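Local coordinates for YkuI protein (Bacillus subtilis, PDB 2BAS) that binds the second messenger cyclic di-GMP through its EAL domain and probably acts as a cyclic di-GMP phosphodiesterase, at residues A[54-59]-A[263-268]; A[95-100]-A[141-146]; A[316-321]-A[336-341]. All blocks are in the same frame, centred on the assembly; numbering follows the deposited sequence.

Interaction 1 (A[54-59]-A[263-268])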
loop_
_atom_site.group_PDB
_atom_site.type_symbol
_atom_site.label_atom_id
_atom_site.label_comp_id
_atom_site.label_asym_id
_atom_site.label_seq_id
_atom_site.Cartn_x
_atom_site.Cartn_y
_atom_site.Cartn_z
ATOM N N VAL A 54 15.524 -6.138 -22.322
ATOM C CA VAL A 54 14.698 -7.334 -22.130
ATOM C C VAL A 54 13.540 -7.360 -23.129
ATOM O O VAL A 54 12.896 -8.395 -23.325
ATOM C CB VAL A 54 14.148 -7.410 -20.687
ATOM C CG1 VAL A 54 15.266 -7.719 -19.720
ATOM C CG2 VAL A 54 13.456 -6.113 -20.297
ATOM N N GLY A 55 13.295 -6.207 -23.752
ATOM C CA GLY A 55 12.263 -6.059 -24.765
ATOM C C GLY A 55 12.186 -4.642 -25.301
ATOM O O GLY A 55 13.050 -3.809 -25.017
ATOM N N TYR A 56 11.147 -4.380 -26.087
ATOM C CA TYR A 56 10.926 -3.070 -26.681
ATOM C C TYR A 56 9.437 -2.776 -26.703
ATOM O O TYR A 56 8.643 -3.632 -27.092
ATOM C CB TYR A 56 11.415 -3.048 -28.132
ATOM C CG TYR A 56 12.896 -3.255 -28.351
ATOM C CD1 TYR A 56 13.433 -4.541 -28.485
ATOM C CD2 TYR A 56 13.758 -2.164 -28.460
ATOM C CE1 TYR A 56 14.798 -4.736 -28.703
ATOM C CE2 TYR A 56 15.127 -2.346 -28.680
ATOM C CZ TYR A 56 15.638 -3.634 -28.804
ATOM O OH TYR A 56 16.984 -3.814 -29.030
ATOM N N GLU A 57 9.049 -1.576 -26.295
ATOM C CA GLU A 57 7.673 -1.150 -26.479
ATOM C C GLU A 57 7.541 -0.841 -27.964
ATOM O O GLU A 57 8.465 -0.283 -28.568
ATOM C CB GLU A 57 7.334 0.079 -25.635
ATOM C CG GLU A 57 5.838 0.362 -25.563
ATOM C CD GLU A 57 5.487 1.663 -24.838
ATOM O OE1 GLU A 57 6.349 2.562 -24.726
ATOM O OE2 GLU A 57 4.329 1.794 -24.380
ATOM N N VAL A 58 6.410 -1.242 -28.546
ATOM C CA VAL A 58 6.119 -1.005 -29.956
ATOM C C VAL A 58 5.356 0.317 -30.101
ATOM O O VAL A 58 4.247 0.454 -29.587
ATOM C CB VAL A 58 5.323 -2.189 -30.579
ATOM C CG1 VAL A 58 4.795 -1.833 -31.973
ATOM C CG2 VAL A 58 6.194 -3.428 -30.659
ATOM N N LEU A 59 5.956 1.276 -30.804
ATOM C CA LEU A 59 5.390 2.625 -30.942
ATOM C C LEU A 59 4.932 2.927 -32.373
ATOM O O LEU A 59 5.560 2.487 -33.326
ATOM C CB LEU A 59 6.406 3.670 -30.453
ATOM C CG LEU A 59 6.957 3.497 -29.018
ATOM C CD1 LEU A 59 8.075 4.476 -28.703
ATOM C CD2 LEU A 59 5.866 3.618 -27.961
ATOM N N THR A 263 15.296 0.964 -35.027
ATOM C CA THR A 263 16.126 -0.239 -35.072
ATOM C C THR A 263 16.471 -0.785 -33.689
ATOM O O THR A 263 16.690 -0.025 -32.744
ATOM C CB THR A 263 17.450 0.006 -35.842
ATOM O OG1 THR A 263 17.225 0.917 -36.927
ATOM C CG2 THR A 263 18.005 -1.305 -36.397
ATOM N N PHE A 264 16.524 -2.111 -33.587
ATOM C CA PHE A 264 16.948 -2.762 -32.365
ATOM C C PHE A 264 18.413 -2.457 -32.085
ATOM O O PHE A 264 19.217 -2.292 -33.004
ATOM C CB PHE A 264 16.704 -4.271 -32.420
ATOM C CG PHE A 264 15.249 -4.654 -32.465
ATOM C CD1 PHE A 264 14.850 -5.818 -33.102
ATOM C CD2 PHE A 264 14.274 -3.846 -31.891
ATOM C CE1 PHE A 264 13.506 -6.185 -33.150
ATOM C CE2 PHE A 264 12.933 -4.202 -31.946
ATOM C CZ PHE A 264 12.550 -5.374 -32.574
ATOM N N LEU A 265 18.732 -2.374 -30.801
ATOM C CA LEU A 265 20.059 -2.022 -30.333
ATOM C C LEU A 265 20.808 -3.278 -29.946
ATOM O O LEU A 265 20.222 -4.359 -29.888
ATOM C CB LEU A 265 19.933 -1.125 -29.098
ATOM C CG LEU A 265 19.054 0.124 -29.193
ATOM C CD1 LEU A 265 18.861 0.713 -27.827
ATOM C CD2 LEU A 265 19.666 1.154 -30.148
ATOM N N GLU A 266 22.102 -3.134 -29.681
ATOM C CA GLU A 266 22.886 -4.213 -29.091
ATOM C C GLU A 266 22.293 -4.468 -27.704
ATOM O O GLU A 266 21.928 -3.530 -26.991
ATOM C CB GLU A 266 24.362 -3.814 -28.982
ATOM C CG GLU A 266 25.066 -3.554 -30.322
ATOM C CD GLU A 266 24.448 -2.403 -31.125
ATOM O OE1 GLU A 266 23.848 -1.482 -30.483
ATOM O OE2 GLU A 266 24.557 -2.424 -32.396
ATOM N N ARG A 267 22.175 -5.733 -27.323
ATOM C CA ARG A 267 21.520 -6.068 -26.065
ATOM C C ARG A 267 22.266 -5.602 -24.811
ATOM O O ARG A 267 21.666 -5.454 -23.741
ATOM C CB ARG A 267 21.124 -7.541 -26.033
ATOM C CG ARG A 267 19.972 -7.804 -26.999
ATOM C CD ARG A 267 19.191 -9.051 -26.683
ATOM N NE ARG A 267 18.571 -8.996 -25.366
ATOM C CZ ARG A 267 17.743 -9.923 -24.905
ATOM N NH1 ARG A 267 17.426 -10.955 -25.674
ATOM N NH2 ARG A 267 17.230 -9.819 -23.687
ATOM N N ASP A 268 23.566 -5.348 -24.968
ATOM C CA ASP A 268 24.413 -4.808 -23.910
ATOM C C ASP A 268 24.689 -3.322 -24.133
ATOM O O ASP A 268 25.621 -2.766 -23.546
ATOM C CB ASP A 268 25.751 -5.560 -23.872
ATOM C CG ASP A 268 25.592 -7.040 -23.569
ATOM O OD1 ASP A 268 24.503 -7.397 -22.802
ATOM O OD2 ASP A 268 26.574 -7.844 -24.091
#
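Phe264 CD2 lies over one face of the Tyr56 ring, and the Tyr56 hydroxyl reaches the backbone of Leu265. From the strand, the tyrosine CB points toward 263-268, and with chi1 at -64° CG stands beside the backbone N, turned out to the loop. Tyr56 CG meets Phe264 CE2 at 3.7 Å. Further along, Tyr56 CD1 is 3.5 Å from Phe264 CE2, whereas Tyr56 CE1 and CZ both lie 3.4 Å from Phe264 CD2. That CD2 sits 3.3 Å above the tyrosine plane, over the ring centre. With centroids 4.3 Å apart and planes at 28°, the pair is an offset stack, tilted from parallel. At the tip, Leu265 N donates to Tyr56 OH over 2.9 Å, with an N-H...O angle of 151°. The stack on one face and the bond at the hydroxyl are consistent with a fixed ring orientation. Beyond it, Arg267 NH2 comes within 3.9 Å of Val54 CA. The arginine's polar end is held mainly elsewhere, by a salt bridge from NH1 to Asp106 and a hydrogen bond from NH2 to Val53 O. Phe264 also meets Tyr42 edge-to-face. Glu57, Val58 and Leu59, on the same strand as Tyr56, probably represent the Glu-Ala-Leu signature of the family. The EAL fold is a modified TIM barrel, in which strand 53-64 pairs parallel with 108-112 and antiparallel with 38-47; the loop after strand 249-252 runs nearly antiparallel along strand 53-64 before helix 271-311 begins.

Interaction 2 (A[95-100]-A[141-146])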
loop_
_atom_site.group_PDB
_atom_site.type_symbol
_atom_site.label_atom_id
_atom_site.label_comp_id
_atom_site.label_asym_id
_atom_site.label_seq_id
_atom_site.Cartn_x
_atom_site.Cartn_y
_atom_site.Cartn_z
ATOM N N GLN A 95 3.926 -5.251 -38.934
ATOM C CA GLN A 95 5.285 -4.889 -39.310
ATOM C C GLN A 95 6.245 -5.161 -38.169
ATOM O O GLN A 95 7.352 -5.656 -38.388
ATOM C CB GLN A 95 5.376 -3.418 -39.681
ATOM C CG GLN A 95 4.793 -3.073 -41.025
ATOM C CD GLN A 95 4.929 -1.604 -41.325
ATOM O OE1 GLN A 95 6.037 -1.063 -41.364
ATOM N NE2 GLN A 95 3.801 -0.946 -41.542
ATOM N N ALA A 96 5.814 -4.837 -36.952
ATOM C CA ALA A 96 6.653 -4.986 -35.785
ATOM C C ALA A 96 6.926 -6.445 -35.455
ATOM O O ALA A 96 8.073 -6.808 -35.188
ATOM C CB ALA A 96 6.049 -4.270 -34.597
ATOM N N LEU A 97 5.890 -7.281 -35.467
ATOM C CA LEU A 97 6.085 -8.700 -35.167
ATOM C C LEU A 97 6.929 -9.351 -36.264
ATOM O O LEU A 97 7.632 -10.330 -36.012
ATOM C CB LEU A 97 4.760 -9.443 -34.947
ATOM C CG LEU A 97 3.846 -9.009 -33.790
ATOM C CD1 LEU A 97 2.734 -10.013 -33.566
ATOM C CD2 LEU A 97 4.600 -8.791 -32.486
ATOM N N ASP A 98 6.869 -8.793 -37.470
ATOM C CA ASP A 98 7.758 -9.216 -38.548
ATOM C C ASP A 98 9.216 -8.910 -38.170
ATOM O O ASP A 98 10.086 -9.775 -38.296
ATOM C CB ASP A 98 7.379 -8.567 -39.895
ATOM C CG ASP A 98 6.126 -9.188 -40.531
ATOM O OD1 ASP A 98 5.430 -9.990 -39.876
ATOM O OD2 ASP A 98 5.827 -8.868 -41.699
ATOM N N ARG A 99 9.472 -7.697 -37.680
ATOM C CA ARG A 99 10.820 -7.306 -37.264
ATOM C C ARG A 99 11.333 -8.197 -36.135
ATOM O O ARG A 99 12.482 -8.642 -36.179
ATOM C CB ARG A 99 10.873 -5.820 -36.881
ATOM C CG ARG A 99 12.216 -5.319 -36.362
ATOM C CD ARG A 99 13.336 -5.435 -37.385
ATOM N NE ARG A 99 14.615 -5.746 -36.739
ATOM C CZ ARG A 99 15.608 -4.879 -36.540
ATOM N NH1 ARG A 99 15.502 -3.620 -36.953
ATOM N NH2 ARG A 99 16.720 -5.278 -35.936
ATOM N N PHE A 100 10.475 -8.466 -35.146
ATOM C CA PHE A 100 10.810 -9.368 -34.034
ATOM C C PHE A 100 11.191 -10.781 -34.493
ATOM O O PHE A 100 12.119 -11.380 -33.942
ATOM C CB PHE A 100 9.673 -9.439 -33.006
ATOM C CG PHE A 100 9.667 -8.301 -32.014
ATOM C CD1 PHE A 100 8.764 -7.252 -32.139
ATOM C CD2 PHE A 100 10.561 -8.282 -30.949
ATOM C CE1 PHE A 100 8.753 -6.195 -31.216
ATOM C CE2 PHE A 100 10.555 -7.233 -30.022
ATOM C CZ PHE A 100 9.651 -6.190 -30.158
ATOM N N HIS A 141 4.151 -16.322 -24.589
ATOM C CA HIS A 141 4.615 -15.823 -23.298
ATOM C C HIS A 141 5.534 -14.615 -23.441
ATOM O O HIS A 141 5.943 -14.030 -22.447
ATOM C CB HIS A 141 5.271 -16.933 -22.452
ATOM C CG HIS A 141 6.592 -17.423 -22.977
ATOM N ND1 HIS A 141 6.772 -18.702 -23.455
ATOM C CD2 HIS A 141 7.800 -16.816 -23.070
ATOM C CE1 HIS A 141 8.030 -18.860 -23.832
ATOM N NE2 HIS A 141 8.674 -17.728 -23.612
ATOM N N ARG A 142 5.856 -14.249 -24.677
ATOM C CA ARG A 142 6.726 -13.107 -24.936
ATOM C C ARG A 142 5.967 -11.792 -25.077
ATOM O O ARG A 142 6.583 -10.718 -25.146
ATOM C CB ARG A 142 7.546 -13.355 -26.198
ATOM C CG ARG A 142 8.674 -14.365 -26.019
ATOM C CD ARG A 142 9.265 -14.749 -27.376
ATOM N NE ARG A 142 9.834 -13.596 -28.076
ATOM C CZ ARG A 142 10.180 -13.583 -29.359
ATOM N NH1 ARG A 142 10.019 -14.663 -30.120
ATOM N NH2 ARG A 142 10.688 -12.477 -29.886
ATOM N N PHE A 143 4.640 -11.879 -25.127
ATOM C CA PHE A 143 3.801 -10.705 -25.320
ATOM C C PHE A 143 3.402 -10.057 -24.011
ATOM O O PHE A 143 2.905 -10.720 -23.097
ATOM C CB PHE A 143 2.533 -11.054 -26.101
ATOM C CG PHE A 143 2.785 -11.421 -27.537
ATOM C CD1 PHE A 143 2.681 -12.750 -27.957
ATOM C CD2 PHE A 143 3.120 -10.446 -28.476
ATOM C CE1 PHE A 143 2.901 -13.096 -29.289
ATOM C CE2 PHE A 143 3.348 -10.792 -29.805
ATOM C CZ PHE A 143 3.236 -12.114 -30.214
ATOM N N VAL A 144 3.619 -8.750 -23.928
ATOM C CA VAL A 144 3.132 -7.985 -22.791
ATOM C C VAL A 144 2.051 -7.005 -23.264
ATOM O O VAL A 144 2.330 -6.014 -23.942
ATOM C CB VAL A 144 4.268 -7.296 -22.007
ATOM C CG1 VAL A 144 3.700 -6.517 -20.842
ATOM C CG2 VAL A 144 5.249 -8.331 -21.482
ATOM N N LEU A 145 0.812 -7.329 -22.913
ATOM C CA LEU A 145 -0.334 -6.514 -23.240
ATOM C C LEU A 145 -0.549 -5.444 -22.160
ATOM O O LEU A 145 -0.956 -5.749 -21.028
ATOM C CB LEU A 145 -1.565 -7.407 -23.364
ATOM C CG LEU A 145 -2.836 -6.850 -23.983
ATOM C CD1 LEU A 145 -2.690 -6.810 -25.495
ATOM C CD2 LEU A 145 -4.020 -7.719 -23.604
ATOM N N GLU A 146 -0.257 -4.195 -22.517
ATOM C CA GLU A 146 -0.467 -3.073 -21.623
ATOM C C GLU A 146 -1.899 -2.565 -21.750
ATOM O O GLU A 146 -2.361 -2.259 -22.848
ATOM C CB GLU A 146 0.513 -1.944 -21.917
ATOM C CG GLU A 146 1.994 -2.289 -21.763
ATOM C CD GLU A 146 2.910 -1.106 -22.114
ATOM O OE1 GLU A 146 2.494 0.071 -21.936
ATOM O OE2 GLU A 146 4.054 -1.354 -22.562
#
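Leu97 and Phe143 have their CA atoms 10.3 Å apart, and Phe100 and Arg142 stand off by a similar 10.7 Å, so the backbones never meet and the gap is bridged by side chains. Residues 95-100 form the final turns of helix 82-100, where Phe100 N bonds to Ala96 O. Facing them, 141-142 is a short 3-10 piece that leads straight into strand 143-147. Leu97 and Phe143 extend from opposite directions. The CD2 methyl of Leu97 arrives at the rim of the phenylalanine, near the ring plane, 3.6 Å from Phe143 CE2. Its other branch, Leu97 CD1, lies 3.9 Å from that same Phe143 CE2, so both methyls meet this end of the ring, CD2 in its plane and CD1 to one side, also near CZ. Phe143 has chi1 at -68°, with CG beside its backbone N, and the far end of the ring is thereby brought to the helix. A looser approach joins Phe100 CD2 to Arg142 NH2 at 4.3 Å. Leu130 of helix 124-135 and Met111 of strand 108-112 also touch Phe143, which places the contact between barrel strands and the helices outside them. No hydrogen bond crosses between the segments, and all four touching residues are buried. The chemistry is thus chiefly apolar; the guanidinium end of Arg142 approaches Phe100 obliquely, by NH2, while its NE is bonded to Leu107 O.

Interaction 3 (A[316-321]-A[336-341])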
loop_
_atom_site.group_PDB
_atom_site.type_symbol
_atom_site.label_atom_id
_atom_site.label_comp_id
_atom_site.label_asym_id
_atom_site.label_seq_id
_atom_site.Cartn_x
_atom_site.Cartn_y
_atom_site.Cartn_z
ATOM N N SER A 316 9.956 4.443 43.581
ATOM C CA SER A 316 8.734 5.120 43.117
ATOM C C SER A 316 8.052 4.484 41.892
ATOM O O SER A 316 8.715 3.915 41.028
ATOM C CB SER A 316 9.007 6.608 42.876
ATOM O OG SER A 316 10.186 6.809 42.114
ATOM N N SER A 317 6.725 4.625 41.827
ATOM C CA SER A 317 5.867 3.993 40.807
ATOM C C SER A 317 6.162 4.358 39.347
ATOM O O SER A 317 6.927 5.282 39.070
ATOM C CB SER A 317 4.399 4.302 41.109
ATOM O OG SER A 317 4.061 5.607 40.670
ATOM N N ASP A 318 5.517 3.634 38.429
ATOM C CA ASP A 318 5.711 3.789 36.986
ATOM C C ASP A 318 5.370 5.185 36.465
ATOM O O ASP A 318 6.135 5.752 35.673
ATOM C CB ASP A 318 4.880 2.763 36.205
ATOM C CG ASP A 318 5.290 1.326 36.473
ATOM O OD1 ASP A 318 6.425 1.071 36.933
ATOM O OD2 ASP A 318 4.455 0.435 36.198
ATOM N N ASP A 319 4.223 5.726 36.887
ATOM C CA ASP A 319 3.771 7.057 36.442
ATOM C C ASP A 319 4.734 8.161 36.875
ATOM O O ASP A 319 4.973 9.118 36.138
ATOM C CB ASP A 319 2.347 7.361 36.922
ATOM C CG ASP A 319 1.286 6.596 36.144
ATOM O OD1 ASP A 319 1.044 6.935 34.969
ATOM O OD2 ASP A 319 0.675 5.666 36.708
ATOM N N ASP A 320 5.305 8.010 38.062
ATOM C CA ASP A 320 6.295 8.949 38.539
ATOM C C ASP A 320 7.619 8.781 37.794
ATOM O O ASP A 320 8.320 9.765 37.545
ATOM C CB ASP A 320 6.469 8.824 40.052
ATOM C CG ASP A 320 5.265 9.385 40.833
ATOM O OD1 ASP A 320 4.542 10.256 40.286
ATOM O OD2 ASP A 320 5.046 8.964 41.999
ATOM N N PHE A 321 7.941 7.543 37.415
ATOM C CA PHE A 321 9.177 7.265 36.671
ATOM C C PHE A 321 9.244 7.950 35.296
ATOM O O PHE A 321 10.286 8.506 34.932
ATOM C CB PHE A 321 9.435 5.748 36.555
ATOM C CG PHE A 321 10.366 5.365 35.428
ATOM C CD1 PHE A 321 11.734 5.637 35.501
ATOM C CD2 PHE A 321 9.872 4.727 34.290
ATOM C CE1 PHE A 321 12.595 5.289 34.444
ATOM C CE2 PHE A 321 10.727 4.366 33.224
ATOM C CZ PHE A 321 12.083 4.646 33.303
ATOM N N ILE A 336 5.860 10.087 26.172
ATOM C CA ILE A 336 6.409 8.863 26.781
ATOM C C ILE A 336 5.309 8.102 27.540
ATOM O O ILE A 336 4.506 8.723 28.243
ATOM C CB ILE A 336 7.603 9.176 27.723
ATOM C CG1 ILE A 336 8.645 10.014 26.982
ATOM C CG2 ILE A 336 8.253 7.884 28.265
ATOM C CD1 ILE A 336 9.865 10.398 27.807
ATOM N N TYR A 337 5.287 6.770 27.384
ATOM C CA TYR A 337 4.338 5.871 28.062
ATOM C C TYR A 337 4.861 4.422 28.054
ATOM O O TYR A 337 5.764 4.096 27.274
ATOM C CB TYR A 337 2.944 5.939 27.404
ATOM C CG TYR A 337 2.896 5.475 25.955
ATOM C CD1 TYR A 337 2.459 4.194 25.612
ATOM C CD2 TYR A 337 3.304 6.315 24.939
ATOM C CE1 TYR A 337 2.433 3.780 24.265
ATOM C CE2 TYR A 337 3.289 5.922 23.619
ATOM C CZ TYR A 337 2.854 4.666 23.276
ATOM O OH TYR A 337 2.861 4.335 21.935
HETATM N N MSE A 338 4.273 3.563 28.900
HETATM C CA MSE A 338 4.648 2.144 29.032
HETATM C C MSE A 338 3.480 1.180 28.820
HETATM O O MSE A 338 2.353 1.477 29.221
HETATM C CB MSE A 338 5.226 1.871 30.425
HETATM C CG MSE A 338 6.693 2.196 30.611
HETATM SE SE MSE A 338 7.197 2.339 32.518
HETATM C CE MSE A 338 6.595 0.541 33.240
ATOM N N CYS A 339 3.765 0.008 28.245
ATOM C CA CYS A 339 2.758 -1.035 28.001
ATOM C C CYS A 339 3.270 -2.422 28.397
ATOM O O CYS A 339 4.486 -2.631 28.449
ATOM C CB CYS A 339 2.405 -1.097 26.509
ATOM S SG CYS A 339 1.748 0.400 25.752
ATOM N N ASP A 340 2.350 -3.372 28.619
ATOM C CA ASP A 340 2.697 -4.779 28.938
ATOM C C ASP A 340 2.745 -5.681 27.680
ATOM O O ASP A 340 2.525 -5.190 26.574
ATOM C CB ASP A 340 1.796 -5.368 30.050
ATOM C CG ASP A 340 0.360 -5.682 29.587
ATOM O OD1 ASP A 340 0.038 -5.529 28.382
ATOM O OD2 ASP A 340 -0.459 -6.102 30.449
ATOM N N GLU A 341 3.006 -6.982 27.850
ATOM C CA GLU A 341 3.182 -7.881 26.700
ATOM C C GLU A 341 2.027 -7.835 25.689
ATOM O O GLU A 341 2.236 -8.042 24.500
ATOM C CB GLU A 341 3.391 -9.353 27.107
ATOM C CG GLU A 341 3.662 -9.648 28.561
ATOM C CD GLU A 341 2.397 -10.043 29.307
ATOM O OE1 GLU A 341 1.370 -9.331 29.172
ATOM O OE2 GLU A 341 2.422 -11.071 30.030
#
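Met338, a selenomethionine in this crystal, crosses both Phe321 and Asp318 at roughly a right angle and touches each with a different atom. Its selenium addresses the phenylalanine. Met338 SE is 4.0 Å from Phe321 CD2 and 4.1 Å from Phe321 CE2, beside the CD2-CE2 edge of the ring. The distance from SE to the ring centroid is 5.2 Å, and the direction is 79° off the ring normal. These values define a Met-aromatic contact at the ring edge, near the ring plane. The terminal methyl packs on the aspartate. Met338 CE approaches Asp318 CG to 3.6 Å, and it is 3.7 Å from both OD1 and OD2 of that residue. With Asp318 CG nearest and Met338 CE about 3.5 Å above the carboxylate plane, the methyl rests over the flat group and not at its rim. A bend at chi3 of 56° in Met338 divides the two roles, turning CE aside while SE stays by the ring. Phe321, with chi1 at 159°, carries CG anti to its backbone N, which swings the ring toward the strand. The carboxylate has its real polar partner in Arg311, which forms a salt bridge with OD1 of Asp318 and a cation-pi contact with Phe321. One arginine thus links the two residues that meet Met338. Ser317 occupies the N-cap position, and Phe321 N bonds to Ser317 O as helix 318-328 begins. Met338 also touches Ile322 on that helix. On the sheet side, it packs on Met413 and Leu415 of strand 413-419, the antiparallel neighbour of 335-340. The contact therefore sets the first turn of helix 318-328 against strand 335-340, a central strand of the six-stranded antiparallel sheet, whose other neighbour is strand 349-353.

How the interactions relate
Interactions 1 and 2 are neighbours in the EAL domain, with centres 11 Å apart; along the chain, interaction 2 is nested within the loop closed by interaction 1. Both reach the same sheet. They touch where Phe264 CZ lies 3.7 Å from Phe100 CE2. Glu57 OE2 and Glu146 OE1 also approach, to 3.5 Å. Glu57, the probable signature glutamate, is one of this pair; in related EAL domains that residue is a metal ligand of the active site. Lys197 forms a salt bridge with Glu146 OE2 and a long, weak ion pair with Glu57 OE2. Interaction 3 belongs to the C-terminal signalling domain beyond helix 271-311, its centre about 63 Å from that of interaction 1 and about 65 Å from that of interaction 2.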